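Local coordinates for protein polysaccharide Lyase Family 6 (Bacteroides cellulosilyticus, PDB 6QPS) that probably cleaves mannuronic acid-rich alginate as a calcium-binding lyase of polysaccharide lyase family 6 from a human gut bacterium, at residues A[275-280]-A[300-305]; A[296-301]-A[342-347]; A[366-371]-A[391-396]. All blocks are in the same frame, centred on the assembly; numbering follows the deposited sequence. Where two conformers were deposited one is given.

How the contacts relate
The chain winds through successive coils of a parallel beta-helix, and each contact joins one coil to the next. Contact 1 closes a loop of 19 residues by laying 300-305 beside 275-280. Contact 2, which shares His-300 and Thr-301 with it, opens on 296-301 and closes about 40 residues later on 342-347. The two interlock, since 296-301 begins before contact 1 has closed. Contact 3 follows separately, joining 366-371 to the short helix and turn of 391-396 after another 19 residues. Contacts 1 and 2 meet where Val-302 N approaches Asp-346 O, while the salt bridge from Glu-343 to Arg-369 binds contact 2 to contact 3.

Contact 1: residues A[275-280]-A[300-305]; sequences NVIESN and HTVYDN
Asn-305 and Asn-280 lie side by side just past the first parts of two parallel strands, 276-278 and 301-303, where the chain bends; their amide planes are only 1° apart. This is the tight part. Asn-305 OD1 accepts two bonds from one residue, from Asn-280 ND2 at 3.0 Å and from Asn-280 N at 2.9 Å, the latter from above the carbonyl plane. With CG beside its own backbone N (chi1 -57°), Asn-305 can also send ND2 back to Ile-277 O (3.0 Å), again above the carbonyl plane, while Tyr-303 N reaches the same oxygen almost head-on. Replacing Asn-305 by an alanine would probably leave Asn-280 N without its acceptor and strip Ile-277 O of its second donor.

Inside, Ile-277 CG1 touches Val-302 CG2 lightly at 4.3 Å, and Ile-293 of strand 291-295 touches both; branched aliphatic residues suit this dry interior. At the other end the His-300 ring takes Asn-275 N in its plane on ND1 (3.1 Å), while NE2 is taken by Ile-296 O; Asn-275 sends its amide to Asn-253 and Ser-250.

The outer side, bearing Val-276, Thr-301, Glu-278 and Tyr-303, is looser: the Glu-278 carboxylate turns away to Arg-256. At the turn beyond the strands, Ser-279 OG donates to the anti lone pair of Asp-304 OD2 (2.6 Å).

Asn-280 in turn bonds to Asn-258 one coil earlier, so the buried amides satisfy each other and the neighbouring backbone: the chemistry is that of a row of asparagines repeating along the beta-helix.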
loop_
_atom_site.group_PDB
_atom_site.type_symbol
_atom_site.label_atom_id
_atom_site.label_comp_id
_atom_site.label_asym_id
_atom_site.label_seq_id
_atom_site.Cartn_x
_atom_site.Cartn_y
_atom_site.Cartn_z
ATOM N N ASN A 275 -4.257 0.715 -13.587
ATOM C CA ASN A 275 -3.386 0.124 -12.583
ATOM C C ASN A 275 -3.167 -1.351 -12.873
ATOM O O ASN A 275 -4.062 -2.040 -13.363
ATOM C CB ASN A 275 -3.972 0.387 -11.200
ATOM C CG ASN A 275 -3.928 1.881 -10.864
ATOM O OD1 ASN A 275 -2.843 2.492 -10.832
ATOM N ND2 ASN A 275 -5.087 2.507 -10.690
ATOM N N VAL A 276 -1.939 -1.814 -12.642
ATOM C CA VAL A 276 -1.501 -3.165 -12.968
ATOM C C VAL A 276 -1.274 -3.912 -11.655
ATOM O O VAL A 276 -0.433 -3.503 -10.842
ATOM C CB VAL A 276 -0.255 -3.130 -13.870
ATOM C CG1 VAL A 276 0.257 -4.544 -14.139
ATOM C CG2 VAL A 276 -0.542 -2.393 -15.205
ATOM N N ILE A 277 -2.032 -4.993 -11.451
ATOM C CA ILE A 277 -2.126 -5.709 -10.175
ATOM C C ILE A 277 -1.711 -7.151 -10.453
ATOM O O ILE A 277 -2.518 -7.943 -10.959
ATOM C CB ILE A 277 -3.555 -5.642 -9.618
ATOM C CG1 ILE A 277 -4.149 -4.216 -9.676
ATOM C CG2 ILE A 277 -3.592 -6.164 -8.216
ATOM C CD1 ILE A 277 -3.423 -3.182 -8.862
ATOM N N GLU A 278 -0.474 -7.514 -10.101
ATOM C CA GLU A 278 0.130 -8.783 -10.513
ATOM C C GLU A 278 0.643 -9.589 -9.326
ATOM O O GLU A 278 1.480 -9.119 -8.555
ATOM C CB GLU A 278 1.324 -8.531 -11.467
ATOM C CG GLU A 278 0.942 -8.024 -12.856
ATOM C CD GLU A 278 2.132 -7.529 -13.662
ATOM O OE1 GLU A 278 3.128 -7.073 -13.063
ATOM O OE2 GLU A 278 2.072 -7.561 -14.922
ATOM N N SER A 279 0.189 -10.821 -9.224
ATOM C CA SER A 279 0.840 -11.847 -8.403
ATOM C C SER A 279 0.862 -11.514 -6.922
ATOM O O SER A 279 1.771 -11.942 -6.211
ATOM C CB SER A 279 2.260 -12.175 -8.882
ATOM O OG SER A 279 2.287 -12.528 -10.269
ATOM N N ASN A 280 -0.139 -10.778 -6.437
ATOM C CA ASN A 280 -0.284 -10.552 -5.001
ATOM C C ASN A 280 -0.957 -11.754 -4.350
ATOM O O ASN A 280 -1.625 -12.545 -5.016
ATOM C CB ASN A 280 -1.101 -9.283 -4.749
ATOM C CG ASN A 280 -0.433 -8.047 -5.338
ATOM O OD1 ASN A 280 0.494 -7.485 -4.765
ATOM N ND2 ASN A 280 -0.867 -7.644 -6.523
ATOM N N HIS A 300 -7.687 -1.325 -15.826
ATOM C CA HIS A 300 -6.762 -2.107 -15.008
ATOM C C HIS A 300 -6.543 -3.503 -15.580
ATOM O O HIS A 300 -7.404 -4.070 -16.266
ATOM C CB HIS A 300 -7.284 -2.258 -13.569
ATOM C CG HIS A 300 -7.906 -1.011 -13.013
ATOM N ND1 HIS A 300 -7.203 0.162 -12.789
ATOM C CD2 HIS A 300 -9.187 -0.765 -12.655
ATOM C CE1 HIS A 300 -8.041 1.066 -12.302
ATOM N NE2 HIS A 300 -9.241 0.523 -12.203
ATOM N N THR A 301 -5.372 -4.062 -15.275
ATOM C CA THR A 301 -5.037 -5.451 -15.592
ATOM C C THR A 301 -4.730 -6.177 -14.284
ATOM O O THR A 301 -3.856 -5.743 -13.527
ATOM C CB THR A 301 -3.871 -5.513 -16.581
ATOM O OG1 THR A 301 -4.214 -4.777 -17.773
ATOM C CG2 THR A 301 -3.584 -6.957 -16.973
ATOM N N VAL A 302 -5.470 -7.252 -14.007
ATOM C CA VAL A 302 -5.467 -7.942 -12.711
ATOM C C VAL A 302 -5.156 -9.413 -12.989
ATOM O O VAL A 302 -6.026 -10.161 -13.461
ATOM C CB VAL A 302 -6.824 -7.790 -12.020
ATOM C CG1 VAL A 302 -6.832 -8.494 -10.687
ATOM C CG2 VAL A 302 -7.215 -6.317 -11.873
ATOM N N TYR A 303 -3.910 -9.823 -12.718
ATOM C CA TYR A 303 -3.362 -11.099 -13.164
ATOM C C TYR A 303 -2.621 -11.835 -12.058
ATOM O O TYR A 303 -1.789 -11.246 -11.368
ATOM C CB TYR A 303 -2.386 -10.801 -14.324
ATOM C CG TYR A 303 -1.501 -11.947 -14.758
ATOM C CD1 TYR A 303 -2.070 -13.099 -15.265
ATOM C CD2 TYR A 303 -0.103 -11.869 -14.679
ATOM C CE1 TYR A 303 -1.287 -14.162 -15.660
ATOM C CE2 TYR A 303 0.688 -12.915 -15.108
ATOM C CZ TYR A 303 0.089 -14.064 -15.596
ATOM O OH TYR A 303 0.847 -15.140 -16.018
ATOM N N ASP A 304 -2.871 -13.142 -11.933
ATOM C CA ASP A 304 -2.060 -14.042 -11.098
ATOM C C ASP A 304 -2.158 -13.757 -9.600
ATOM O O ASP A 304 -1.257 -14.131 -8.854
ATOM C CB ASP A 304 -0.594 -14.061 -11.591
ATOM C CG ASP A 304 0.226 -15.224 -11.035
ATOM O OD1 ASP A 304 -0.308 -16.352 -11.021
ATOM O OD2 ASP A 304 1.392 -14.984 -10.655
ATOM N N ASN A 305 -3.230 -13.117 -9.134
ATOM C CA ASN A 305 -3.415 -12.880 -7.711
ATOM C C ASN A 305 -4.093 -14.078 -7.067
ATOM O O ASN A 305 -4.896 -14.765 -7.692
ATOM C CB ASN A 305 -4.226 -11.605 -7.489
ATOM C CG ASN A 305 -3.564 -10.389 -8.138
ATOM O OD1 ASN A 305 -2.647 -9.802 -7.584
ATOM N ND2 ASN A 305 -4.028 -10.026 -9.343
#

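Contact 2: residues A[296-301]-A[342-347]; sequences INQGHT and VENVDI
At a corner of the parallel beta-helix, where one coil swings from one face to another, Gly-299 N bonds to Glu-343 O of the next coil at 2.9 Å. The segment 296-301 runs just before strand 301-308, and 342-347 bends at Asn-344 before entering strand 345-353. Gly-299 has a positive phi (87°), a backbone shape that glycine adopts with ease, and its CA comes within 3.2 Å of Asn-344 O. Beyond the bend, strand pairing takes over as Asp-346 N bonds to His-300 O (3.1 Å).

Two valines fill the inner side of the corner. Val-342 sets CG2 beside its own backbone N, from where the methyl presses on Ile-296 CA at 3.6 Å. Val-345 CG2 meets His-300 CD2 obliquely, 3.9 Å away. The imidazole is tied by NE2 within its segment and by ND1 to the coil before: NE2 donates to Ile-296 O (2.9 Å), near the ring plane, and Gln-298 O lies above one face, offset toward the rim of the ring. A histidine suits this place because it can reach a backbone group with each of its two nitrogens.

Outside, Gln-298 and Glu-343 run alongside one another with amide and carboxylate turned 68° apart. They are not bonded: NE2 of Gln-298 stays 3.7 Å from OE2 of Glu-343. Their polar ends are engaged by arginines, Gln-298 OE1 by Arg-324 and Glu-343 OE1 by Arg-369, while Asp-346 pairs with Arg-372.

The side chain of Ile-296 lies about 11 Å from the bound calcium ion, which places this corner near the metal site without making it part of it. Corners of successive coils stacked in register, bonded backbone to backbone with aliphatic side chains turned inward, are what a parallel beta-helix shows.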
loop_
_atom_site.group_PDB
_atom_site.type_symbol
_atom_site.label_atom_id
_atom_site.label_comp_id
_atom_site.label_asym_id
_atom_site.label_seq_id
_atom_site.Cartn_x
_atom_site.Cartn_y
_atom_site.Cartn_z
ATOM N N ILE A 296 -12.975 -0.197 -9.045
ATOM C CA ILE A 296 -13.699 0.983 -9.510
ATOM C C ILE A 296 -12.798 1.541 -10.626
ATOM O O ILE A 296 -11.617 1.193 -10.719
ATOM C CB ILE A 296 -13.886 1.998 -8.343
ATOM C CG1 ILE A 296 -14.614 1.319 -7.173
ATOM C CG2 ILE A 296 -14.622 3.282 -8.745
ATOM C CD1 ILE A 296 -14.271 1.922 -5.838
ATOM N N ASN A 297 -13.362 2.369 -11.522
ATOM C CA ASN A 297 -12.586 3.019 -12.592
ATOM C C ASN A 297 -12.130 2.058 -13.695
ATOM O O ASN A 297 -12.567 0.909 -13.749
ATOM C CB ASN A 297 -11.393 3.798 -12.024
ATOM C CG ASN A 297 -11.719 4.514 -10.733
ATOM O OD1 ASN A 297 -12.348 5.539 -10.747
ATOM N ND2 ASN A 297 -11.319 3.941 -9.604
ATOM N N GLN A 298 -11.309 2.535 -14.634
ATOM C CA GLN A 298 -11.123 1.789 -15.869
ATOM C C GLN A 298 -9.689 1.365 -16.134
ATOM O O GLN A 298 -8.729 1.928 -15.610
ATOM C CB GLN A 298 -11.688 2.550 -17.077
ATOM C CG GLN A 298 -11.055 3.872 -17.382
ATOM C CD GLN A 298 -11.651 4.550 -18.639
ATOM O OE1 GLN A 298 -10.974 4.683 -19.634
ATOM N NE2 GLN A 298 -12.895 4.985 -18.561
ATOM N N GLY A 299 -9.569 0.381 -17.021
ATOM C CA GLY A 299 -8.318 0.118 -17.687
ATOM C C GLY A 299 -7.345 -0.793 -16.985
ATOM O O GLY A 299 -6.255 -1.027 -17.528
ATOM N N HIS A 300 -7.687 -1.325 -15.826
ATOM C CA HIS A 300 -6.762 -2.107 -15.008
ATOM C C HIS A 300 -6.543 -3.503 -15.580
ATOM O O HIS A 300 -7.404 -4.070 -16.266
ATOM C CB HIS A 300 -7.284 -2.258 -13.569
ATOM C CG HIS A 300 -7.906 -1.011 -13.013
ATOM N ND1 HIS A 300 -7.203 0.162 -12.789
ATOM C CD2 HIS A 300 -9.187 -0.765 -12.655
ATOM C CE1 HIS A 300 -8.041 1.066 -12.302
ATOM N NE2 HIS A 300 -9.241 0.523 -12.203
ATOM N N THR A 301 -5.372 -4.062 -15.275
ATOM C CA THR A 301 -5.037 -5.451 -15.592
ATOM C C THR A 301 -4.730 -6.177 -14.284
ATOM O O THR A 301 -3.856 -5.743 -13.527
ATOM C CB THR A 301 -3.871 -5.513 -16.581
ATOM O OG1 THR A 301 -4.214 -4.777 -17.773
ATOM C CG2 THR A 301 -3.584 -6.957 -16.973
ATOM N N VAL A 342 -16.607 1.283 -14.093
ATOM C CA VAL A 342 -15.641 0.246 -14.409
ATOM C C VAL A 342 -15.764 -0.098 -15.887
ATOM O O VAL A 342 -16.826 -0.524 -16.346
ATOM C CB VAL A 342 -15.846 -0.997 -13.537
ATOM C CG1 VAL A 342 -14.935 -2.125 -14.012
ATOM C CG2 VAL A 342 -15.595 -0.685 -12.056
ATOM N N GLU A 343 -14.674 0.052 -16.636
ATOM C CA GLU A 343 -14.673 -0.431 -18.014
ATOM C C GLU A 343 -13.270 -0.884 -18.393
ATOM O O GLU A 343 -12.272 -0.375 -17.872
ATOM C CB GLU A 343 -15.274 0.495 -19.088
ATOM C CG GLU A 343 -15.118 1.937 -18.921
ATOM C CD GLU A 343 -15.937 2.741 -19.950
ATOM O OE1 GLU A 343 -16.320 2.211 -21.012
ATOM O OE2 GLU A 343 -16.202 3.928 -19.708
ATOM N N ASN A 344 -13.211 -1.835 -19.318
ATOM C CA ASN A 344 -11.956 -2.262 -19.946
ATOM C C ASN A 344 -10.975 -2.824 -18.924
ATOM O O ASN A 344 -9.809 -2.430 -18.867
ATOM C CB ASN A 344 -11.319 -1.133 -20.762
ATOM C CG ASN A 344 -12.328 -0.397 -21.602
ATOM O OD1 ASN A 344 -13.167 -0.999 -22.292
ATOM N ND2 ASN A 344 -12.258 0.922 -21.578
ATOM N N VAL A 345 -11.456 -3.754 -18.107
ATOM C CA VAL A 345 -10.673 -4.360 -17.039
ATOM C C VAL A 345 -10.516 -5.846 -17.356
ATOM O O VAL A 345 -11.509 -6.542 -17.620
ATOM C CB VAL A 345 -11.336 -4.160 -15.656
ATOM C CG1 VAL A 345 -10.602 -4.943 -14.578
ATOM C CG2 VAL A 345 -11.383 -2.671 -15.272
ATOM N N ASP A 346 -9.267 -6.325 -17.363
ATOM C CA ASP A 346 -8.939 -7.723 -17.615
ATOM C C ASP A 346 -8.615 -8.402 -16.289
ATOM O O ASP A 346 -7.672 -7.998 -15.606
ATOM C CB ASP A 346 -7.718 -7.770 -18.548
ATOM C CG ASP A 346 -7.315 -9.181 -18.944
ATOM O OD1 ASP A 346 -8.191 -10.075 -19.012
ATOM O OD2 ASP A 346 -6.110 -9.394 -19.190
ATOM N N ILE A 347 -9.394 -9.428 -15.929
ATOM C CA ILE A 347 -9.254 -10.178 -14.678
ATOM C C ILE A 347 -8.984 -11.629 -15.057
ATOM O O ILE A 347 -9.914 -12.384 -15.358
ATOM C CB ILE A 347 -10.488 -10.030 -13.774
ATOM C CG1 ILE A 347 -10.821 -8.532 -13.588
ATOM C CG2 ILE A 347 -10.244 -10.709 -12.453
ATOM C CD1 ILE A 347 -12.100 -8.211 -12.801
#

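Contact 3: residues A[366-371]-A[391-396]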
loop_
_atom_site.group_PDB
_atom_site.type_symbol
_atom_site.label_atom_id
_atom_site.label_comp_id
_atom_site.label_asym_id
_atom_site.label_seq_id
_atom_site.Cartn_x
_atom_site.Cartn_y
_atom_site.Cartn_z
ATOM N N LYS A 366 -24.016 3.655 -13.712
ATOM C CA LYS A 366 -23.020 3.324 -14.734
ATOM C C LYS A 366 -22.583 1.886 -14.493
ATOM O O LYS A 366 -21.731 1.618 -13.645
ATOM C CB LYS A 366 -21.841 4.296 -14.708
ATOM C CG LYS A 366 -22.254 5.790 -14.667
ATOM C CD LYS A 366 -23.172 6.212 -15.797
ATOM C CE LYS A 366 -23.507 7.703 -15.678
ATOM N NZ LYS A 366 -24.258 8.201 -16.861
ATOM N N MET A 367 -23.203 0.946 -15.217
ATOM C CA MET A 367 -22.881 -0.465 -15.050
ATOM C C MET A 367 -21.472 -0.787 -15.559
ATOM O O MET A 367 -20.956 -0.122 -16.466
ATOM C CB MET A 367 -23.882 -1.314 -15.842
ATOM C CG MET A 367 -25.348 -1.096 -15.492
ATOM S SD MET A 367 -25.757 -1.518 -13.785
ATOM C CE MET A 367 -26.041 0.120 -13.117
ATOM N N PRO A 368 -20.831 -1.819 -15.016
ATOM C CA PRO A 368 -19.538 -2.239 -15.573
ATOM C C PRO A 368 -19.680 -2.673 -17.026
ATOM O O PRO A 368 -20.665 -3.301 -17.413
ATOM C CB PRO A 368 -19.105 -3.416 -14.689
ATOM C CG PRO A 368 -19.990 -3.355 -13.472
ATOM C CD PRO A 368 -21.243 -2.645 -13.870
ATOM N N ARG A 369 -18.665 -2.348 -17.824
ATOM C CA ARG A 369 -18.643 -2.639 -19.252
ATOM C C ARG A 369 -17.278 -3.201 -19.615
ATOM O O ARG A 369 -16.260 -2.718 -19.124
ATOM C CB ARG A 369 -18.881 -1.356 -20.091
ATOM C CG ARG A 369 -20.234 -0.708 -19.887
ATOM C CD ARG A 369 -20.523 0.282 -20.999
ATOM N NE ARG A 369 -19.535 1.357 -21.086
ATOM C CZ ARG A 369 -19.809 2.574 -21.550
ATOM N NH1 ARG A 369 -21.037 2.861 -21.959
ATOM N NH2 ARG A 369 -18.865 3.503 -21.611
ATOM N N ASN A 370 -17.251 -4.194 -20.496
ATOM C CA ASN A 370 -15.983 -4.727 -21.006
ATOM C C ASN A 370 -15.048 -5.158 -19.883
ATOM O O ASN A 370 -13.848 -4.831 -19.853
ATOM C CB ASN A 370 -15.330 -3.733 -21.955
ATOM C CG ASN A 370 -16.083 -3.633 -23.222
ATOM O OD1 ASN A 370 -16.322 -4.663 -23.865
ATOM N ND2 ASN A 370 -16.529 -2.437 -23.574
ATOM N N VAL A 371 -15.597 -5.927 -18.949
ATOM C CA VAL A 371 -14.811 -6.636 -17.947
ATOM C C VAL A 371 -14.671 -8.079 -18.407
ATOM O O VAL A 371 -15.670 -8.752 -18.683
ATOM C CB VAL A 371 -15.482 -6.585 -16.571
ATOM C CG1 VAL A 371 -14.635 -7.299 -15.521
ATOM C CG2 VAL A 371 -15.717 -5.151 -16.156
ATOM N N ASP A 391 -29.423 -8.520 -15.225
ATOM C CA ASP A 391 -29.684 -8.343 -16.653
ATOM C C ASP A 391 -29.080 -7.062 -17.219
ATOM O O ASP A 391 -29.022 -6.917 -18.445
ATOM C CB ASP A 391 -31.173 -8.445 -16.971
ATOM C CG ASP A 391 -31.819 -9.669 -16.330
ATOM O OD1 ASP A 391 -31.197 -10.761 -16.319
ATOM O OD2 ASP A 391 -32.958 -9.537 -15.840
ATOM N N GLU A 392 -28.646 -6.134 -16.370
ATOM C CA GLU A 392 -27.903 -4.955 -16.817
ATOM C C GLU A 392 -26.393 -5.084 -16.625
ATOM O O GLU A 392 -25.622 -4.448 -17.354
ATOM C CB GLU A 392 -28.389 -3.718 -16.052
ATOM C CG GLU A 392 -29.857 -3.434 -16.227
ATOM C CD GLU A 392 -30.396 -2.489 -15.167
ATOM O OE1 GLU A 392 -30.620 -1.304 -15.471
ATOM O OE2 GLU A 392 -30.574 -2.952 -14.022
ATOM N N VAL A 393 -25.952 -5.884 -15.665
ATOM C CA VAL A 393 -24.536 -6.031 -15.354
ATOM C C VAL A 393 -23.894 -7.144 -16.167
ATOM O O VAL A 393 -22.778 -6.998 -16.670
ATOM C CB VAL A 393 -24.390 -6.281 -13.839
ATOM C CG1 VAL A 393 -23.014 -6.796 -13.509
ATOM C CG2 VAL A 393 -24.699 -5.014 -13.079
ATOM N N LEU A 394 -24.557 -8.284 -16.299
ATOM C CA LEU A 394 -23.927 -9.407 -16.985
ATOM C C LEU A 394 -23.577 -9.125 -18.437
ATOM O O LEU A 394 -22.556 -9.657 -18.904
ATOM C CB LEU A 394 -24.827 -10.641 -16.896
ATOM C CG LEU A 394 -24.974 -11.257 -15.510
ATOM C CD1 LEU A 394 -26.053 -12.378 -15.607
ATOM C CD2 LEU A 394 -23.677 -11.794 -14.978
ATOM N N PRO A 395 -24.362 -8.370 -19.210
ATOM C CA PRO A 395 -23.917 -8.032 -20.575
ATOM C C PRO A 395 -22.557 -7.339 -20.625
ATOM O O PRO A 395 -21.930 -7.304 -21.696
ATOM C CB PRO A 395 -25.038 -7.127 -21.106
ATOM C CG PRO A 395 -26.270 -7.537 -20.293
ATOM C CD PRO A 395 -25.721 -7.860 -18.919
ATOM N N GLY A 396 -22.102 -6.754 -19.526
ATOM C CA GLY A 396 -20.812 -6.095 -19.480
ATOM C C GLY A 396 -19.647 -7.001 -19.149
ATOM O O GLY A 396 -18.499 -6.526 -19.136
HETATM O O HOH W 1 -23.209 -3.590 -18.679
#
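A loop-to-helix contact in one of the last coils of the beta-helix, this joint combines a small apolar patch with one backbone hydrogen bond and one bridging water. The patch is made by Met-367, whose side chain, turned at chi2 (-62°), brings SD to 3.7 Å from Val-393 CG2 while CG lies over Glu-392 O. The methionine and valine side chains cross at about a right angle, and Pro-368 CD touches the same valine methyl from 4.3 Å. A flexible thioether suits this partly exposed edge, for its bent chain lets the sulfur reach the valine methyl.

Next to the patch, one water donates to both Pro-368 O and Glu-392 O at 2.9 Å each, linking the loop to the helix through two backbone carbonyls. Gly-396 then comes right up to the loop, its CA 3.5 Å from Pro-368 O. Any beta-carbon at this position would run into that oxygen, and glycine alone lets the chains come so close. Val-371 N bonds to Gly-396 O at 3.0 Å with an N-H...O angle of 168°.

Around the joint, Pro-368 and Val-371 both touch Phe-397 on strand 397-405, and Val-371 starts strand 371-379, its neighbour. The backbone of Arg-369 bonds to Val-342 and Asn-344 of the preceding coil, whereas Leu-394 O accepts from Gln-419. In the chain, helix 390-393 follows strand 385-387 and precedes strand 397-405, and it leans on the loop that leads into strand 371-379.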